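Local coordinates for 16S rRNA aminocarboxypropyltransferase (Vulcanisaeta distributa, PDB 5APG), which probably transfers the 3-amino-3-carboxypropyl group of S-adenosylmethionine to an N1-methylpseudouridine of 16S rRNA, completing a hypermodified nucleotide, at residues K50-P55 with G156-E161; R92-I97 with E151-G156; A98-H103 with T112-A117. All blocks are in the same frame, centred on the assembly; numbering follows the deposited sequence.

Contact 1 (K50-P55 with G156-E161)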
loop_
_atom_site.group_PDB
_atom_site.type_symbol
_atom_site.label_atom_id
_atom_site.label_comp_id
_atom_site.label_asym_id
_atom_site.label_seq_id
_atom_site.Cartn_x
_atom_site.Cartn_y
_atom_site.Cartn_z
ATOM N N LYS A 50 -3.220 -11.942 -3.977
ATOM C CA LYS A 50 -2.983 -11.787 -5.410
ATOM C C LYS A 50 -3.994 -10.858 -6.076
ATOM O O LYS A 50 -3.853 -10.520 -7.254
ATOM C CB LYS A 50 -3.009 -13.156 -6.099
ATOM C CG LYS A 50 -1.966 -14.125 -5.581
ATOM C CD LYS A 50 -0.564 -13.533 -5.723
ATOM C CE LYS A 50 0.481 -14.434 -5.080
ATOM N NZ LYS A 50 0.580 -14.199 -3.610
ATOM N N THR A 51 -5.016 -10.458 -5.324
ATOM C CA THR A 51 -6.096 -9.638 -5.865
ATOM C C THR A 51 -5.740 -8.154 -5.823
ATOM O O THR A 51 -5.661 -7.565 -4.750
ATOM C CB THR A 51 -7.411 -9.862 -5.089
ATOM O OG1 THR A 51 -7.594 -11.264 -4.851
ATOM C CG2 THR A 51 -8.596 -9.314 -5.870
ATOM N N PRO A 52 -5.527 -7.540 -6.996
ATOM C CA PRO A 52 -5.115 -6.133 -7.012
ATOM C C PRO A 52 -6.261 -5.158 -6.772
ATOM O O PRO A 52 -7.399 -5.382 -7.203
ATOM C CB PRO A 52 -4.547 -5.954 -8.422
ATOM C CG PRO A 52 -5.314 -6.931 -9.251
ATOM C CD PRO A 52 -5.622 -8.108 -8.352
ATOM N N LEU A 53 -5.935 -4.068 -6.083
ATOM C CA LEU A 53 -6.846 -2.947 -5.893
ATOM C C LEU A 53 -7.251 -2.357 -7.238
ATOM O O LEU A 53 -6.418 -2.222 -8.127
ATOM C CB LEU A 53 -6.182 -1.873 -5.028
ATOM C CG LEU A 53 -7.061 -0.750 -4.484
ATOM C CD1 LEU A 53 -7.850 -1.234 -3.270
ATOM C CD2 LEU A 53 -6.208 0.474 -4.146
ATOM N N THR A 54 -8.525 -2.004 -7.379
ATOM C CA THR A 54 -9.034 -1.386 -8.603
ATOM C C THR A 54 -9.821 -0.117 -8.255
ATOM O O THR A 54 -10.213 0.062 -7.104
ATOM C CB THR A 54 -9.933 -2.363 -9.401
ATOM O OG1 THR A 54 -11.002 -2.824 -8.567
ATOM C CG2 THR A 54 -9.120 -3.554 -9.903
ATOM N N PRO A 55 -10.047 0.771 -9.242
ATOM C CA PRO A 55 -10.781 2.014 -8.970
ATOM C C PRO A 55 -12.139 1.801 -8.304
ATOM O O PRO A 55 -12.529 2.604 -7.459
ATOM C CB PRO A 55 -10.961 2.619 -10.367
ATOM C CG PRO A 55 -9.776 2.147 -11.118
ATOM C CD PRO A 55 -9.513 0.747 -10.618
ATOM N N GLY A 156 -8.608 1.253 -14.437
ATOM C CA GLY A 156 -9.010 -0.133 -14.284
ATOM C C GLY A 156 -8.268 -1.109 -15.182
ATOM O O GLY A 156 -8.680 -2.256 -15.332
ATOM N N ASP A 157 -7.164 -0.657 -15.770
ATOM C CA ASP A 157 -6.401 -1.482 -16.702
ATOM C C ASP A 157 -5.109 -1.993 -16.061
ATOM O O ASP A 157 -4.200 -1.217 -15.770
ATOM C CB ASP A 157 -6.094 -0.680 -17.969
ATOM C CG ASP A 157 -5.255 -1.451 -18.967
ATOM O OD1 ASP A 157 -5.126 -2.687 -18.838
ATOM O OD2 ASP A 157 -4.722 -0.809 -19.894
ATOM N N LEU A 158 -5.029 -3.308 -15.869
ATOM C CA LEU A 158 -3.901 -3.921 -15.167
ATOM C C LEU A 158 -2.849 -4.510 -16.103
ATOM O O LEU A 158 -1.906 -5.161 -15.656
ATOM C CB LEU A 158 -4.408 -5.006 -14.217
ATOM C CG LEU A 158 -5.151 -4.470 -12.991
ATOM C CD1 LEU A 158 -6.245 -5.430 -12.554
ATOM C CD2 LEU A 158 -4.158 -4.231 -11.859
ATOM N N SER A 159 -2.997 -4.264 -17.400
ATOM C CA SER A 159 -2.036 -4.766 -18.384
ATOM C C SER A 159 -0.565 -4.331 -18.184
ATOM O O SER A 159 0.330 -5.049 -18.616
ATOM C CB SER A 159 -2.497 -4.382 -19.800
ATOM O OG SER A 159 -2.439 -2.983 -20.012
ATOM N N PRO A 160 -0.298 -3.172 -17.542
ATOM C CA PRO A 160 1.127 -2.870 -17.328
ATOM C C PRO A 160 1.929 -3.880 -16.496
ATOM O O PRO A 160 3.148 -3.927 -16.656
ATOM C CB PRO A 160 1.093 -1.535 -16.576
ATOM C CG PRO A 160 -0.162 -0.907 -16.968
ATOM C CD PRO A 160 -1.145 -2.000 -17.240
ATOM N N GLU A 161 1.279 -4.646 -15.623
ATOM C CA GLU A 161 2.005 -5.441 -14.626
ATOM C C GLU A 161 2.992 -6.447 -15.211
ATOM O O GLU A 161 4.145 -6.508 -14.781
ATOM C CB GLU A 161 1.029 -6.190 -13.720
ATOM C CG GLU A 161 0.114 -5.308 -12.903
ATOM C CD GLU A 161 -0.391 -6.025 -11.675
ATOM O OE1 GLU A 161 -1.017 -7.096 -11.820
ATOM O OE2 GLU A 161 -0.127 -5.534 -10.560
#
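Leu158 reaches across to Pro52 with both of its methyl groups, and this apolar meeting carries much of the contact. CD1 comes to 3.7 Å from Pro52 CG, while CD2 lies 3.9 Å from both Pro52 CB and Pro52 CG, so the two methyls meet the CB-CG edge of the proline ring, the side chains set obliquely to each other. With CG opposite the carbonyl carbon (chi1 -71°), Leu158 sends this fork out from the chain toward the proline. A compact, rigid ring suits the other side, since Pro52 offers carbon to the leucine without a flexible side chain to be ordered. Thr54 adds its methyl, CG2 standing 4.3 Å from Leu158 CD1. Further along, Pro55 rests against bare backbone, its CG 3.6 Å from Gly156 N. Gly156 is the C-prime residue of the Schellman motif that ends helix 141-153, and its positive phi of 78° is easily adopted by glycine. Here, at the surface, the loop between strand 43-45 and helix 58-63 packs against the link from helix 141-153 to helix 160-165, with no hydrogen bond joining the two segments directly. Beyond Gly156, Asp157 forms an Asx turn: OD1 accepts from Ser159 N at 3.0 Å and also from Ser159 OG, both donors coming from the same face of the carboxylate. Asp157 OD2 is engaged by Arg152 in a salt bridge.

Contact 2 (R92-I97 with E151-G156). With EEM ([(3S)-3-amino-4-hydroxy-4-oxo-butyl]-[[(2S,3S,4R,5R)-5-(6-aminopurin-9-yl)-3,4-dihydroxy-oxolan-2-yl]methyl]-methyl-selanium), chain D.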
loop_
_atom_site.group_PDB
_atom_site.type_symbol
_atom_site.label_atom_id
_atom_site.label_comp_id
_atom_site.label_asym_id
_atom_site.label_seq_id
_atom_site.Cartn_x
_atom_site.Cartn_y
_atom_site.Cartn_z
ATOM N N ARG A 92 -3.946 -6.446 -2.809
ATOM C CA ARG A 92 -2.580 -5.985 -3.015
ATOM C C ARG A 92 -2.643 -4.751 -3.894
ATOM O O ARG A 92 -3.662 -4.485 -4.531
ATOM C CB ARG A 92 -1.696 -7.060 -3.666
ATOM C CG ARG A 92 -2.083 -7.435 -5.105
ATOM C CD ARG A 92 -0.977 -8.276 -5.751
ATOM N NE ARG A 92 -1.285 -8.728 -7.108
ATOM C CZ ARG A 92 -1.040 -8.026 -8.212
ATOM N NH1 ARG A 92 -0.505 -6.815 -8.130
ATOM N NH2 ARG A 92 -1.344 -8.531 -9.402
ATOM N N LEU A 93 -1.563 -3.983 -3.919
ATOM C CA LEU A 93 -1.477 -2.903 -4.880
ATOM C C LEU A 93 -1.011 -3.471 -6.207
ATOM O O LEU A 93 -0.242 -4.426 -6.235
ATOM C CB LEU A 93 -0.522 -1.806 -4.406
ATOM C CG LEU A 93 -1.037 -0.956 -3.246
ATOM C CD1 LEU A 93 0.098 -0.118 -2.711
ATOM C CD2 LEU A 93 -2.201 -0.077 -3.699
ATOM N N PRO A 94 -1.490 -2.893 -7.315
ATOM C CA PRO A 94 -0.899 -3.214 -8.613
ATOM C C PRO A 94 0.568 -2.814 -8.611
ATOM O O PRO A 94 0.982 -1.980 -7.796
ATOM C CB PRO A 94 -1.717 -2.376 -9.606
ATOM C CG PRO A 94 -2.390 -1.348 -8.789
ATOM C CD PRO A 94 -2.612 -1.949 -7.435
ATOM N N LEU A 95 1.339 -3.398 -9.518
ATOM C CA LEU A 95 2.789 -3.276 -9.491
ATOM C C LEU A 95 3.261 -1.847 -9.721
ATOM O O LEU A 95 2.954 -1.233 -10.747
ATOM C CB LEU A 95 3.408 -4.203 -10.537
ATOM C CG LEU A 95 4.933 -4.282 -10.461
ATOM C CD1 LEU A 95 5.364 -4.962 -9.170
ATOM C CD2 LEU A 95 5.480 -5.008 -11.665
ATOM N N LEU A 96 4.021 -1.329 -8.761
ATOM C CA LEU A 96 4.536 0.031 -8.825
ATOM C C LEU A 96 5.999 0.052 -8.409
ATOM O O LEU A 96 6.490 -0.881 -7.770
ATOM C CB LEU A 96 3.709 0.963 -7.934
ATOM C CG LEU A 96 2.272 1.202 -8.406
ATOM C CD1 LEU A 96 1.378 1.657 -7.253
ATOM C CD2 LEU A 96 2.240 2.218 -9.541
ATOM N N ILE A 97 6.690 1.121 -8.778
ATOM C CA ILE A 97 8.106 1.263 -8.483
ATOM C C ILE A 97 8.292 2.189 -7.283
ATOM O O ILE A 97 7.727 3.280 -7.247
ATOM C CB ILE A 97 8.863 1.818 -9.704
ATOM C CG1 ILE A 97 8.622 0.933 -10.933
ATOM C CG2 ILE A 97 10.342 1.942 -9.412
ATOM C CD1 ILE A 97 8.989 -0.522 -10.717
ATOM N N GLU A 151 -1.773 5.740 -14.540
ATOM C CA GLU A 151 -2.821 6.179 -15.459
ATOM C C GLU A 151 -3.676 4.998 -15.903
ATOM O O GLU A 151 -4.901 5.100 -15.980
ATOM C CB GLU A 151 -2.216 6.887 -16.678
ATOM C CG GLU A 151 -3.243 7.459 -17.655
ATOM C CD GLU A 151 -3.651 6.471 -18.740
ATOM O OE1 GLU A 151 -2.825 5.608 -19.102
ATOM O OE2 GLU A 151 -4.797 6.561 -19.233
ATOM N N ARG A 152 -3.030 3.874 -16.196
ATOM C CA ARG A 152 -3.741 2.662 -16.584
ATOM C C ARG A 152 -4.449 2.036 -15.388
ATOM O O ARG A 152 -5.604 1.630 -15.483
ATOM C CB ARG A 152 -2.777 1.651 -17.214
ATOM C CG ARG A 152 -2.206 2.070 -18.565
ATOM C CD ARG A 152 -3.245 1.973 -19.677
ATOM N NE ARG A 152 -4.123 3.138 -19.732
ATOM C CZ ARG A 152 -5.425 3.082 -19.995
ATOM N NH1 ARG A 152 -6.011 1.917 -20.228
ATOM N NH2 ARG A 152 -6.142 4.198 -20.024
ATOM N N TYR A 153 -3.749 1.957 -14.256
ATOM C CA TYR A 153 -4.333 1.384 -13.043
ATOM C C TYR A 153 -5.572 2.158 -12.584
ATOM O O TYR A 153 -6.550 1.566 -12.126
ATOM C CB TYR A 153 -3.314 1.349 -11.902
ATOM C CG TYR A 153 -2.107 0.473 -12.157
ATOM C CD1 TYR A 153 -2.177 -0.615 -13.022
ATOM C CD2 TYR A 153 -0.901 0.730 -11.519
ATOM C CE1 TYR A 153 -1.067 -1.420 -13.249
ATOM C CE2 TYR A 153 0.210 -0.062 -11.740
ATOM C CZ TYR A 153 0.123 -1.135 -12.607
ATOM O OH TYR A 153 1.234 -1.922 -12.815
ATOM N N ALA A 154 -5.522 3.481 -12.705
ATOM C CA ALA A 154 -6.639 4.329 -12.294
ATOM C C ALA A 154 -7.804 4.209 -13.265
ATOM O O ALA A 154 -8.929 4.606 -12.951
ATOM C CB ALA A 154 -6.191 5.785 -12.176
ATOM N N ALA A 155 -7.534 3.667 -14.447
ATOM C CA ALA A 155 -8.573 3.456 -15.446
ATOM C C ALA A 155 -9.030 2.003 -15.452
ATOM O O ALA A 155 -9.744 1.571 -16.357
ATOM C CB ALA A 155 -8.078 3.863 -16.822
ATOM N N GLY A 156 -8.608 1.253 -14.437
ATOM C CA GLY A 156 -9.010 -0.133 -14.284
ATOM C C GLY A 156 -8.268 -1.109 -15.182
ATOM O O GLY A 156 -8.680 -2.256 -15.332
HETATM C C2 EEM D . -0.134 -3.834 -0.756
HETATM N N3 EEM D . 0.225 -3.158 0.293
HETATM C C4 EEM D . 1.436 -2.634 0.361
HETATM C "C1'" EEM D . 1.521 -1.380 2.548
HETATM C "C2'" EEM D . 1.276 -2.623 3.439
HETATM C "C3'" EEM D . 2.469 -2.713 4.146
HETATM C "C4'" EEM D . 2.955 -1.485 4.390
HETATM C "C5'" EEM D . 4.430 -1.362 4.283
HETATM O O EEM D . 6.960 2.977 5.562
HETATM C C EEM D . 7.754 2.490 6.318
HETATM O OXT EEM D . 8.194 3.137 7.253
HETATM C CA EEM D . 8.187 1.051 6.153
HETATM N N EEM D . 9.275 0.805 7.058
HETATM C CB EEM D . 6.966 0.201 6.474
HETATM C CG EEM D . 7.075 -1.246 6.040
HETATM SE SE EEM D . 5.280 -2.071 5.891
HETATM C CE EEM D . 5.440 -3.977 5.582
HETATM O "O4'" EEM D . 2.406 -0.673 3.119
HETATM O "O3'" EEM D . 2.363 -3.612 5.318
HETATM O "O2'" EEM D . 0.247 -2.165 4.324
HETATM N N9 EEM D . 2.093 -1.908 1.278
HETATM C C8 EEM D . 3.292 -1.680 0.779
HETATM N N7 EEM D . 3.438 -2.237 -0.402
HETATM C C5 EEM D . 2.280 -2.848 -0.710
HETATM N N1 EEM D . 0.631 -4.069 -1.801
HETATM C C6 EEM D . 1.845 -3.605 -1.834
HETATM N N6 EEM D . 2.695 -3.852 -2.930
#
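Tyr153 lays one face of its ring against Pro94 and uses its rim for Leu95 and Leu96. Pro94 CB sits 3.5 Å from the ring centroid and only 4° off the normal, a CH-pi contact almost exactly over the centre. The pyrrolidine continues along the same face, bringing CG to 3.7 Å from Tyr153 CD2. Proline suits this place because its rigid, compact ring presents a patch of CH2 groups that can lie on the tyrosine face and has little freedom to lose. At the edge, near the ring plane, Leu96 CD2 approaches Tyr153 CE2 at 3.8 Å, the two side chains running past one another in opposite directions.

The phenol oxygen completes the grip. Tyr153 OH donates to Leu95 O over 2.8 Å, meeting a lone pair in the carbonyl plane with a C=O...donor angle of 131°. This bond satisfies a polar group in a buried setting and, together with the proline on the face, restrains the rotation of the ring. With CG opposite its carbonyl carbon (chi1 -63°), Tyr153 projects from the last turn of its helix toward the 92-97 loop.

That loop also serves the S-adenosylmethionine pocket: Leu93 N donates to N1 of the bound selenium analogue at 3.1 Å, a bond of the kind that reads the adenine edge, while the Leu93 side chain lies over one face of the adenine, CD1 near C5 and C6. Tyr153 binds the loop at Leu95, two residues on from Leu93, and so probably helps to fix its course. Around this core, the loop follows strand 89-91; Leu96 also packs on Phe142 and Leu150 of helix 141-153, Pro94 touches Ile122 of helix 112-122, and Leu95 meets Leu164 and Leu165 of helix 160-165.

Contact 3 (A98-H103 with T112-A117). With EEM ([(3S)-3-amino-4-hydroxy-4-oxo-butyl]-[[(2S,3S,4R,5R)-5-(6-aminopurin-9-yl)-3,4-dihydroxy-oxolan-2-yl]methyl]-methyl-selanium), chain D.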
loop_
_atom_site.group_PDB
_atom_site.type_symbol
_atom_site.label_atom_id
_atom_site.label_comp_id
_atom_site.label_asym_id
_atom_site.label_seq_id
_atom_site.Cartn_x
_atom_site.Cartn_y
_atom_site.Cartn_z
ATOM N N ALA A 98 9.074 1.752 -6.301
ATOM C CA ALA A 98 9.314 2.555 -5.102
ATOM C C ALA A 98 10.147 3.791 -5.428
ATOM O O ALA A 98 11.040 3.741 -6.275
ATOM C CB ALA A 98 10.008 1.718 -4.023
ATOM N N ALA A 99 9.848 4.895 -4.751
ATOM C CA ALA A 99 10.584 6.140 -4.944
ATOM C C ALA A 99 11.345 6.563 -3.690
ATOM O O ALA A 99 12.105 7.528 -3.723
ATOM C CB ALA A 99 9.637 7.250 -5.373
ATOM N N ASN A 100 11.130 5.856 -2.583
ATOM C CA ASN A 100 11.809 6.187 -1.332
ATOM C C ASN A 100 13.310 5.891 -1.439
ATOM O O ASN A 100 13.716 5.053 -2.244
ATOM C CB ASN A 100 11.169 5.428 -0.158
ATOM C CG ASN A 100 11.420 3.938 -0.207
ATOM O OD1 ASN A 100 12.530 3.477 0.060
ATOM N ND2 ASN A 100 10.380 3.167 -0.523
ATOM N N PRO A 101 14.140 6.591 -0.645
ATOM C CA PRO A 101 15.602 6.457 -0.736
ATOM C C PRO A 101 16.138 5.053 -0.448
ATOM O O PRO A 101 17.212 4.714 -0.935
ATOM C CB PRO A 101 16.113 7.445 0.321
ATOM C CG PRO A 101 15.009 8.412 0.515
ATOM C CD PRO A 101 13.748 7.629 0.326
ATOM N N THR A 102 15.408 4.256 0.323
ATOM C CA THR A 102 15.867 2.913 0.667
ATOM C C THR A 102 15.768 1.943 -0.506
ATOM O O THR A 102 16.711 1.202 -0.792
ATOM C CB THR A 102 15.067 2.335 1.850
ATOM O OG1 THR A 102 15.146 3.231 2.963
ATOM C CG2 THR A 102 15.614 0.972 2.256
ATOM N N HIS A 103 14.628 1.949 -1.186
ATOM C CA HIS A 103 14.369 0.970 -2.234
ATOM C C HIS A 103 14.102 1.605 -3.591
ATOM O O HIS A 103 13.410 1.012 -4.419
ATOM C CB HIS A 103 13.176 0.091 -1.849
ATOM C CG HIS A 103 13.430 -0.786 -0.662
ATOM N ND1 HIS A 103 12.593 -0.820 0.431
ATOM C CD2 HIS A 103 14.427 -1.667 -0.400
ATOM C CE1 HIS A 103 13.062 -1.681 1.318
ATOM N NE2 HIS A 103 14.174 -2.207 0.837
ATOM N N THR A 112 4.918 2.465 3.627
ATOM C CA THR A 112 3.519 2.576 4.005
ATOM C C THR A 112 2.893 3.829 3.381
ATOM O O THR A 112 1.770 3.781 2.877
ATOM C CB THR A 112 3.358 2.595 5.536
ATOM O OG1 THR A 112 3.819 1.347 6.071
ATOM C CG2 THR A 112 1.891 2.795 5.929
ATOM N N ILE A 113 3.627 4.940 3.372
ATOM C CA ILE A 113 3.057 6.180 2.851
ATOM C C ILE A 113 2.876 6.114 1.330
ATOM O O ILE A 113 1.899 6.642 0.797
ATOM C CB ILE A 113 3.912 7.430 3.242
ATOM C CG1 ILE A 113 3.166 8.711 2.884
ATOM C CG2 ILE A 113 5.293 7.421 2.579
ATOM C CD1 ILE A 113 3.725 9.973 3.548
ATOM N N GLU A 114 3.792 5.447 0.631
ATOM C CA GLU A 114 3.659 5.276 -0.815
ATOM C C GLU A 114 2.466 4.384 -1.132
ATOM O O GLU A 114 1.745 4.600 -2.108
ATOM C CB GLU A 114 4.934 4.677 -1.417
ATOM C CG GLU A 114 6.096 5.663 -1.558
ATOM C CD GLU A 114 7.420 4.957 -1.795
ATOM O OE1 GLU A 114 7.800 4.121 -0.952
ATOM O OE2 GLU A 114 8.073 5.224 -2.827
ATOM N N ALA A 115 2.264 3.370 -0.303
ATOM C CA ALA A 115 1.146 2.463 -0.498
ATOM C C ALA A 115 -0.187 3.165 -0.299
ATOM O O ALA A 115 -1.125 2.957 -1.068
ATOM C CB ALA A 115 1.256 1.298 0.430
ATOM N N VAL A 116 -0.273 3.981 0.748
ATOM C CA VAL A 116 -1.478 4.762 0.999
ATOM C C VAL A 116 -1.753 5.685 -0.186
ATOM O O VAL A 116 -2.873 5.749 -0.688
ATOM C CB VAL A 116 -1.356 5.588 2.302
ATOM C CG1 VAL A 116 -2.471 6.630 2.399
ATOM C CG2 VAL A 116 -1.375 4.659 3.520
ATOM N N ALA A 117 -0.722 6.382 -0.650
ATOM C CA ALA A 117 -0.884 7.312 -1.765
ATOM C C ALA A 117 -1.287 6.592 -3.052
ATOM O O ALA A 117 -2.151 7.068 -3.789
ATOM C CB ALA A 117 0.392 8.090 -1.981
HETATM C C2 EEM D . -0.134 -3.834 -0.756
HETATM N N3 EEM D . 0.225 -3.158 0.293
HETATM C C4 EEM D . 1.436 -2.634 0.361
HETATM C "C1'" EEM D . 1.521 -1.380 2.548
HETATM C "C2'" EEM D . 1.276 -2.623 3.439
HETATM C "C3'" EEM D . 2.469 -2.713 4.146
HETATM C "C4'" EEM D . 2.955 -1.485 4.390
HETATM C "C5'" EEM D . 4.430 -1.362 4.283
HETATM O O EEM D . 6.960 2.977 5.562
HETATM C C EEM D . 7.754 2.490 6.318
HETATM O OXT EEM D . 8.194 3.137 7.253
HETATM C CA EEM D . 8.187 1.051 6.153
HETATM N N EEM D . 9.275 0.805 7.058
HETATM C CB EEM D . 6.966 0.201 6.474
HETATM C CG EEM D . 7.075 -1.246 6.040
HETATM SE SE EEM D . 5.280 -2.071 5.891
HETATM C CE EEM D . 5.440 -3.977 5.582
HETATM O "O4'" EEM D . 2.406 -0.673 3.119
HETATM O "O3'" EEM D . 2.363 -3.612 5.318
HETATM O "O2'" EEM D . 0.247 -2.165 4.324
HETATM N N9 EEM D . 2.093 -1.908 1.278
HETATM C C8 EEM D . 3.292 -1.680 0.779
HETATM N N7 EEM D . 3.438 -2.237 -0.402
HETATM C C5 EEM D . 2.280 -2.848 -0.710
HETATM N N1 EEM D . 0.631 -4.069 -1.801
HETATM C C6 EEM D . 1.845 -3.605 -1.834
HETATM N N6 EEM D . 2.695 -3.852 -2.930
#
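The carboxylate of Glu114 and the amide of Asn100 meet with their planes turned 72° apart, the two side chains crossing at about a right angle. Asn100 ND2 comes to the syn side of Glu114 OE1, slightly out of the carboxylate plane, while the oxygen lies nearly in the plane of the amide. That bond is straight, 2.8 Å with an N-H...O angle of 171°. Nearby, Thr102 CG2 covers one face of the His103 ring, over its centre. The second glutamate oxygen, OE2, turns to backbone: Ala99 N reaches it at a short 2.6 Å nearly along the C-O bond, and Asn100 N adds a weak, bent bond. A glutamate suits this place because its extended chain carries two acceptors from the helix to a run of loop donors. Ser111 OG gives OE1 a further partner, so the buried carboxylate is well supplied with donors, which would probably help to keep it ionised.

Asn100 OD1 accepts from His103 N at 2.9 Å, the donor tilted from the carbonyl plane, in an Asx motif. The torsion that sets CG between the backbone N and the carbonyl carbon (chi1 69°) folds the amide so that its nitrogen serves the glutamate and its oxygen the turn. The methyl of Ala99 packs on Phe142 and Ile145.

From the same helix, Thr112 N donates to the carboxylate O of the bound ligand at 2.9 Å, and Ala115 CB lies against the ribose and adenine junction. Glu114 thus ties loop 98-103 to the helix whose first turn binds the cosubstrate, bordering the S-adenosylmethionine pocket of this SPOUT-fold enzyme.

Contacts 1 and 2 are close neighbours, their centres about 5 Å apart, and they share Gly156, just beyond helix 141-153. Glu161 of contact 1 joins them through a salt bridge from OE2 to Arg92 NH1 of contact 2, 2.8 Å long, and the same oxygen accepts from Leu95 N. Contact 3 lies about 14 Å from contact 2, centre to centre, yet touches it where Leu93 CD1 meets Ala115 CA at 3.6 Å. Both of these border the ligand: contact 2 at its adenine, contact 3 at its carboxylate and ribose. Contact 1 stays outside, the side chain of Pro52 about 9 Å from the ligand.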